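Local coordinates for protein dihydrophenazinedicarboxylate synthase (Burkholderia, PDB 4HMW) that uses FMN and molecular oxygen to catalyse several oxidations in the terminal steps of core phenazine biosynthesis, at residues T13-V18 against R105-Q109; S114-L120 against G177-H183. All coordinates share one frame; numbering follows the deposited sequence.

Interaction 1. Residues T13-V18 against R105-Q109; sequences TGSVDV and RETGQ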
loop_
_atom_site.group_PDB
_atom_site.type_symbol
_atom_site.label_atom_id
_atom_site.label_comp_id
_atom_site.label_asym_id
_atom_site.label_seq_id
_atom_site.Cartn_x
_atom_site.Cartn_y
_atom_site.Cartn_z
ATOM N N THR B 13 -14.906 -17.728 4.682
ATOM C CA THR B 13 -15.549 -16.904 3.651
ATOM C C THR B 13 -14.902 -17.241 2.311
ATOM O O THR B 13 -13.828 -17.869 2.248
ATOM C CB THR B 13 -15.437 -15.316 3.885
ATOM O OG1 THR B 13 -14.070 -14.884 3.788
ATOM C CG2 THR B 13 -15.993 -14.865 5.250
ATOM N N GLY B 14 -15.575 -16.826 1.245
ATOM C CA GLY B 14 -14.951 -16.716 -0.049
ATOM C C GLY B 14 -14.398 -15.307 -0.080
ATOM O O GLY B 14 -14.702 -14.489 0.797
ATOM N N SER B 15 -13.579 -15.016 -1.074
ATOM C CA SER B 15 -13.029 -13.677 -1.206
ATOM C C SER B 15 -13.877 -12.855 -2.169
ATOM O O SER B 15 -13.452 -11.828 -2.677
ATOM C CB SER B 15 -11.595 -13.791 -1.688
ATOM O OG SER B 15 -11.467 -14.957 -2.475
ATOM N N VAL B 16 -15.092 -13.326 -2.448
ATOM C CA VAL B 16 -16.031 -12.523 -3.238
ATOM C C VAL B 16 -17.375 -12.553 -2.508
ATOM O O VAL B 16 -17.654 -13.473 -1.710
ATOM C CB VAL B 16 -16.180 -13.044 -4.694
ATOM C CG1 VAL B 16 -14.939 -12.731 -5.546
ATOM C CG2 VAL B 16 -16.488 -14.541 -4.684
ATOM N N ASP B 17 -18.179 -11.534 -2.766
ATOM C CA ASP B 17 -19.543 -11.466 -2.273
ATOM C C ASP B 17 -19.664 -11.485 -0.741
ATOM O O ASP B 17 -20.669 -11.962 -0.209
ATOM C CB ASP B 17 -20.375 -12.587 -2.915
ATOM C CG ASP B 17 -20.270 -12.578 -4.436
ATOM O OD1 ASP B 17 -20.184 -11.464 -5.017
ATOM O OD2 ASP B 17 -20.278 -13.689 -5.042
ATOM N N VAL B 18 -18.702 -10.910 -0.018
ATOM C CA VAL B 18 -18.969 -10.728 1.397
ATOM C C VAL B 18 -20.132 -9.751 1.568
ATOM O O VAL B 18 -20.436 -8.963 0.681
ATOM C CB VAL B 18 -17.764 -10.331 2.215
ATOM C CG1 VAL B 18 -16.636 -11.357 1.940
ATOM C CG2 VAL B 18 -17.381 -8.886 1.961
ATOM N N ARG B 105 -6.939 -10.271 1.471
ATOM C CA ARG B 105 -7.114 -11.227 0.391
ATOM C C ARG B 105 -8.252 -12.200 0.702
ATOM O O ARG B 105 -8.982 -12.639 -0.212
ATOM C CB ARG B 105 -5.807 -12.018 0.175
ATOM C CG ARG B 105 -4.699 -11.190 -0.420
ATOM C CD ARG B 105 -3.309 -11.687 0.015
ATOM N NE ARG B 105 -2.203 -11.148 -0.785
ATOM C CZ ARG B 105 -1.656 -9.959 -0.568
ATOM N NH1 ARG B 105 -2.111 -9.187 0.405
ATOM N NH2 ARG B 105 -0.631 -9.553 -1.299
ATOM N N GLU B 106 -8.414 -12.535 1.976
ATOM C CA GLU B 106 -9.367 -13.584 2.371
ATOM C C GLU B 106 -10.820 -13.192 2.134
ATOM O O GLU B 106 -11.636 -14.049 1.856
ATOM C CB GLU B 106 -9.188 -13.971 3.851
ATOM C CG GLU B 106 -7.869 -14.628 4.186
ATOM C CD GLU B 106 -6.787 -13.638 4.632
ATOM O OE1 GLU B 106 -6.846 -12.435 4.254
ATOM O OE2 GLU B 106 -5.869 -14.084 5.379
ATOM N N THR B 107 -11.136 -11.899 2.235
ATOM C CA THR B 107 -12.487 -11.415 2.053
ATOM C C THR B 107 -12.680 -10.528 0.838
ATOM O O THR B 107 -13.780 -10.044 0.607
ATOM C CB THR B 107 -12.935 -10.597 3.252
ATOM O OG1 THR B 107 -12.056 -9.476 3.382
ATOM C CG2 THR B 107 -12.876 -11.429 4.554
ATOM N N GLY B 108 -11.630 -10.310 0.068
ATOM C CA GLY B 108 -11.740 -9.438 -1.061
ATOM C C GLY B 108 -12.129 -8.027 -0.691
ATOM O O GLY B 108 -12.968 -7.411 -1.367
ATOM N N GLN B 109 -11.478 -7.466 0.332
ATOM C CA GLN B 109 -11.818 -6.106 0.770
ATOM C C GLN B 109 -10.595 -5.211 0.820
ATOM O O GLN B 109 -9.502 -5.631 1.191
ATOM C CB GLN B 109 -12.487 -6.113 2.181
ATOM C CG GLN B 109 -13.883 -6.690 2.189
ATOM C CD GLN B 109 -14.379 -6.910 3.609
ATOM O OE1 GLN B 109 -13.794 -7.664 4.390
ATOM N NE2 GLN B 109 -15.480 -6.276 3.946
HETATM O O HOH W 1 -10.905 -16.691 1.004
HETATM O O HOH W 2 -16.128 -9.530 -1.052
#
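Val18 and Thr107 meet where the N-terminal arm, residues 13-18, lies along the turn joining strands 97-104 and 109-119, a turn that runs into a G1 beta bulge at Gly108 and Gln109. On the tight side the methyls of Val18 pack against polar groups. Val18 sends CG1 to within 3.4 Å of Thr107 O and lays CG2 beside the Gln109 amide, 3.8 Å from NE2. Gln109, extended beyond CG, is held by its own segment: Thr107 OG1 donates to Gln109 OE1 over 2.7 Å, tilted slightly from the carbonyl plane, which limits the rotation of the group that Val18 rests on. Gly108, with a left-handed phi of 61°, brings its bare CA to 3.4 Å from Ser15 O in a CA-H...O contact, and Ser15 CB lies 3.2 Å from Arg105 O.

The margins are looser and wetter. No direct hydrogen bond joins the two segments; a water bridges them at each end instead. One donates to Glu106 O and, weakly, to Thr13 O; the other, beside Val18, accepts from Val18 N and donates to Thr107 O. The Glu106 carboxylate points elsewhere, OE2 taking a hydrogen bond from Arg47 N of the same chain, while Arg105 reaches across the dimer to the backbone oxygens of Arg47 and Glu48 of the second subunit. Glu48 lines an FMN pocket, and Gly108 lies about 6 Å from a bound FMN (nearest atoms). Thr13 OG1 turns back on its own chain to donate to Gly14 O, from above that carbonyl's plane.

Interaction 2. Residues S114-L120 against G177-H183; sequences SGQAVPL and GYRLEPH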
loop_
_atom_site.group_PDB
_atom_site.type_symbol
_atom_site.label_atom_id
_atom_site.label_comp_id
_atom_site.label_asym_id
_atom_site.label_seq_id
_atom_site.Cartn_x
_atom_site.Cartn_y
_atom_site.Cartn_z
ATOM N N SER B 114 -7.309 8.379 3.328
ATOM C CA SER B 114 -6.457 9.490 2.923
ATOM C C SER B 114 -6.703 10.670 3.829
ATOM O O SER B 114 -7.847 11.035 4.087
ATOM C CB SER B 114 -6.719 9.868 1.476
ATOM O OG SER B 114 -6.164 8.904 0.611
ATOM N N GLY B 115 -5.615 11.254 4.329
ATOM C CA GLY B 115 -5.753 12.302 5.295
ATOM C C GLY B 115 -4.451 12.991 5.604
ATOM O O GLY B 115 -3.568 13.110 4.752
ATOM N N GLN B 116 -4.383 13.505 6.825
ATOM C CA GLN B 116 -3.170 14.075 7.376
ATOM C C GLN B 116 -2.787 13.350 8.655
ATOM O O GLN B 116 -3.645 12.901 9.413
ATOM C CB GLN B 116 -3.393 15.552 7.652
ATOM C CG GLN B 116 -3.484 16.388 6.386
ATOM C CD GLN B 116 -3.767 17.842 6.689
ATOM O OE1 GLN B 116 -2.893 18.570 7.190
ATOM N NE2 GLN B 116 -4.996 18.269 6.421
ATOM N N ALA B 117 -1.483 13.217 8.876
ATOM C CA ALA B 117 -0.990 12.589 10.082
ATOM C C ALA B 117 -0.737 13.648 11.129
ATOM O O ALA B 117 0.058 14.540 10.923
ATOM C CB ALA B 117 0.289 11.841 9.782
ATOM N N VAL B 118 -1.461 13.585 12.228
ATOM C CA VAL B 118 -1.342 14.599 13.276
ATOM C C VAL B 118 -0.499 14.049 14.414
ATOM O O VAL B 118 -0.788 12.992 14.966
ATOM C CB VAL B 118 -2.725 14.973 13.803
ATOM C CG1 VAL B 118 -2.634 16.011 14.937
ATOM C CG2 VAL B 118 -3.583 15.516 12.653
ATOM N N PRO B 119 0.557 14.771 14.788
ATOM C CA PRO B 119 1.385 14.209 15.862
ATOM C C PRO B 119 0.610 14.118 17.166
ATOM O O PRO B 119 -0.124 15.058 17.460
ATOM C CB PRO B 119 2.530 15.241 16.002
ATOM C CG PRO B 119 2.588 15.915 14.682
ATOM C CD PRO B 119 1.157 15.976 14.185
ATOM N N LEU B 120 0.784 13.041 17.932
ATOM C CA LEU B 120 0.205 12.936 19.270
ATOM C C LEU B 120 0.949 13.800 20.290
ATOM O O LEU B 120 2.059 14.236 20.033
ATOM C CB LEU B 120 0.252 11.492 19.747
ATOM C CG LEU B 120 -0.461 10.505 18.807
ATOM C CD1 LEU B 120 -0.446 9.117 19.385
ATOM C CD2 LEU B 120 -1.865 10.927 18.587
ATOM N N GLY B 177 4.106 9.075 18.206
ATOM C CA GLY B 177 2.881 8.576 17.604
ATOM C C GLY B 177 2.244 9.634 16.725
ATOM O O GLY B 177 2.454 10.843 16.925
ATOM N N TYR B 178 1.464 9.168 15.747
ATOM C CA TYR B 178 0.676 10.029 14.857
ATOM C C TYR B 178 -0.742 9.491 14.812
ATOM O O TYR B 178 -0.948 8.302 14.983
ATOM C CB TYR B 178 1.213 9.998 13.402
ATOM C CG TYR B 178 2.560 10.658 13.252
ATOM C CD1 TYR B 178 2.679 12.004 12.999
ATOM C CD2 TYR B 178 3.709 9.914 13.356
ATOM C CE1 TYR B 178 3.917 12.579 12.871
ATOM C CE2 TYR B 178 4.927 10.470 13.243
ATOM C CZ TYR B 178 5.042 11.793 12.994
ATOM O OH TYR B 178 6.315 12.316 12.880
ATOM N N ARG B 179 -1.704 10.371 14.589
ATOM C CA ARG B 179 -3.043 9.962 14.201
ATOM C C ARG B 179 -3.289 10.321 12.738
ATOM O O ARG B 179 -3.198 11.477 12.349
ATOM C CB ARG B 179 -4.087 10.626 15.106
ATOM C CG ARG B 179 -5.543 10.100 14.841
ATOM C CD ARG B 179 -6.579 10.886 15.623
ATOM N NE ARG B 179 -6.331 10.830 17.059
ATOM C CZ ARG B 179 -5.730 11.770 17.796
ATOM N NH1 ARG B 179 -5.574 11.546 19.090
ATOM N NH2 ARG B 179 -5.312 12.931 17.287
ATOM N N LEU B 180 -3.602 9.312 11.921
ATOM C CA LEU B 180 -3.996 9.547 10.567
ATOM C C LEU B 180 -5.467 9.874 10.584
ATOM O O LEU B 180 -6.283 9.005 10.808
ATOM C CB LEU B 180 -3.675 8.334 9.695
ATOM C CG LEU B 180 -4.070 8.405 8.215
ATOM C CD1 LEU B 180 -3.435 9.600 7.543
ATOM C CD2 LEU B 180 -3.710 7.106 7.482
ATOM N N GLU B 181 -5.788 11.143 10.374
ATOM C CA GLU B 181 -7.161 11.631 10.412
ATOM C C GLU B 181 -7.679 11.789 8.987
ATOM O O GLU B 181 -7.127 12.572 8.187
ATOM C CB GLU B 181 -7.246 12.978 11.153
ATOM C CG GLU B 181 -6.673 12.926 12.542
ATOM C CD GLU B 181 -6.975 14.165 13.365
ATOM O OE1 GLU B 181 -7.344 15.225 12.788
ATOM O OE2 GLU B 181 -6.813 14.079 14.607
ATOM N N PRO B 182 -8.720 11.033 8.642
ATOM C CA PRO B 182 -9.111 11.010 7.235
ATOM C C PRO B 182 -9.898 12.233 6.812
ATOM O O PRO B 182 -10.695 12.743 7.612
ATOM C CB PRO B 182 -10.009 9.764 7.145
ATOM C CG PRO B 182 -10.546 9.587 8.524
ATOM C CD PRO B 182 -9.444 10.029 9.441
ATOM N N HIS B 183 -9.687 12.682 5.572
ATOM C CA HIS B 183 -10.669 13.535 4.885
ATOM C C HIS B 183 -11.382 12.770 3.775
ATOM O O HIS B 183 -12.302 13.308 3.144
ATOM C CB HIS B 183 -10.014 14.790 4.288
ATOM C CG HIS B 183 -9.008 14.498 3.230
ATOM N ND1 HIS B 183 -7.661 14.475 3.488
ATOM C CD2 HIS B 183 -9.149 14.203 1.912
ATOM C CE1 HIS B 183 -7.010 14.164 2.380
ATOM N NE2 HIS B 183 -7.890 13.991 1.410
HETATM O O HOH W 3 -6.845 16.142 5.697
HETATM O O HOH W 4 3.957 12.957 18.396
#
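Leu120 lays CD2 over one face of the Arg179 guanidinium, offset toward its rim and 3.8 Å from NH1, at the end of an antiparallel ladder between strands 109-119 and 175-182 of the FMN-binding split beta-barrel of the pyridoxamine 5'-phosphate oxidase family. The two side chains cross at about a right angle. With CG anti to its carbonyl carbon, Leu120 also packs CG and CD1 against Gly177, CD1 lying 3.8 Å from Gly177 CA. The Arg179 chain bends at chi3 (-59°), bringing NH2 back to Glu181 OE2 in a 3.3 Å salt bridge, tilted from the guanidinium plane; NE has a second carboxylate partner in Asp74.

On the sheet face that carries Arg179 and Glu181, Val118 CG2 lies 3.7 Å from Glu181 CD, so a methyl flanks the carboxylate beside the ion pair. On the other face of the sheet Ala117 CB and Pro119 approach the Tyr178 ring obliquely; Tyr178 in turn touches Thr82, an FMN-binding residue of strand 77-83.

Paired backbone bonds tie Val118 to Arg179 and Gln116 to Glu181; Val118 N to Arg179 O is nearly straight, at 173°. Leu120 N also points almost directly at Gly177 O (178°), though it approaches from well above the carbonyl plane. Gly115, opposite Pro182, makes a close CA-H...O approach, its CA 3.2 Å from Glu181 O.

The chain turns its corner at His183, whose N donates to Ser114 O in the carbonyl plane. That same oxygen lies over a face of the imidazole, offset toward the rim, and a water links His183 ND1 to Gln116 NE2, 2.9 Å from each.

The chain of strand 109-119 serves both contacts: interaction 1 uses the turn leading into it, interaction 2 its far end. Their centres lie 28 Å apart and the two do not touch. Interaction 2 is a sheet ladder nearer the centre of the chain, burying 687 Å² and joined by six direct backbone bonds, with an ion pair on one face and aromatic packing on the other. Interaction 1 is a partly buried loop-on-loop contact near the periphery, covering 272 Å² and relying on van der Waals packing, CA-H...O contacts and bridging waters. Both reach the second subunit, through Arg105 in interaction 1 and through Ser114 OG, bonded to Ile63 O of that subunit, in interaction 2.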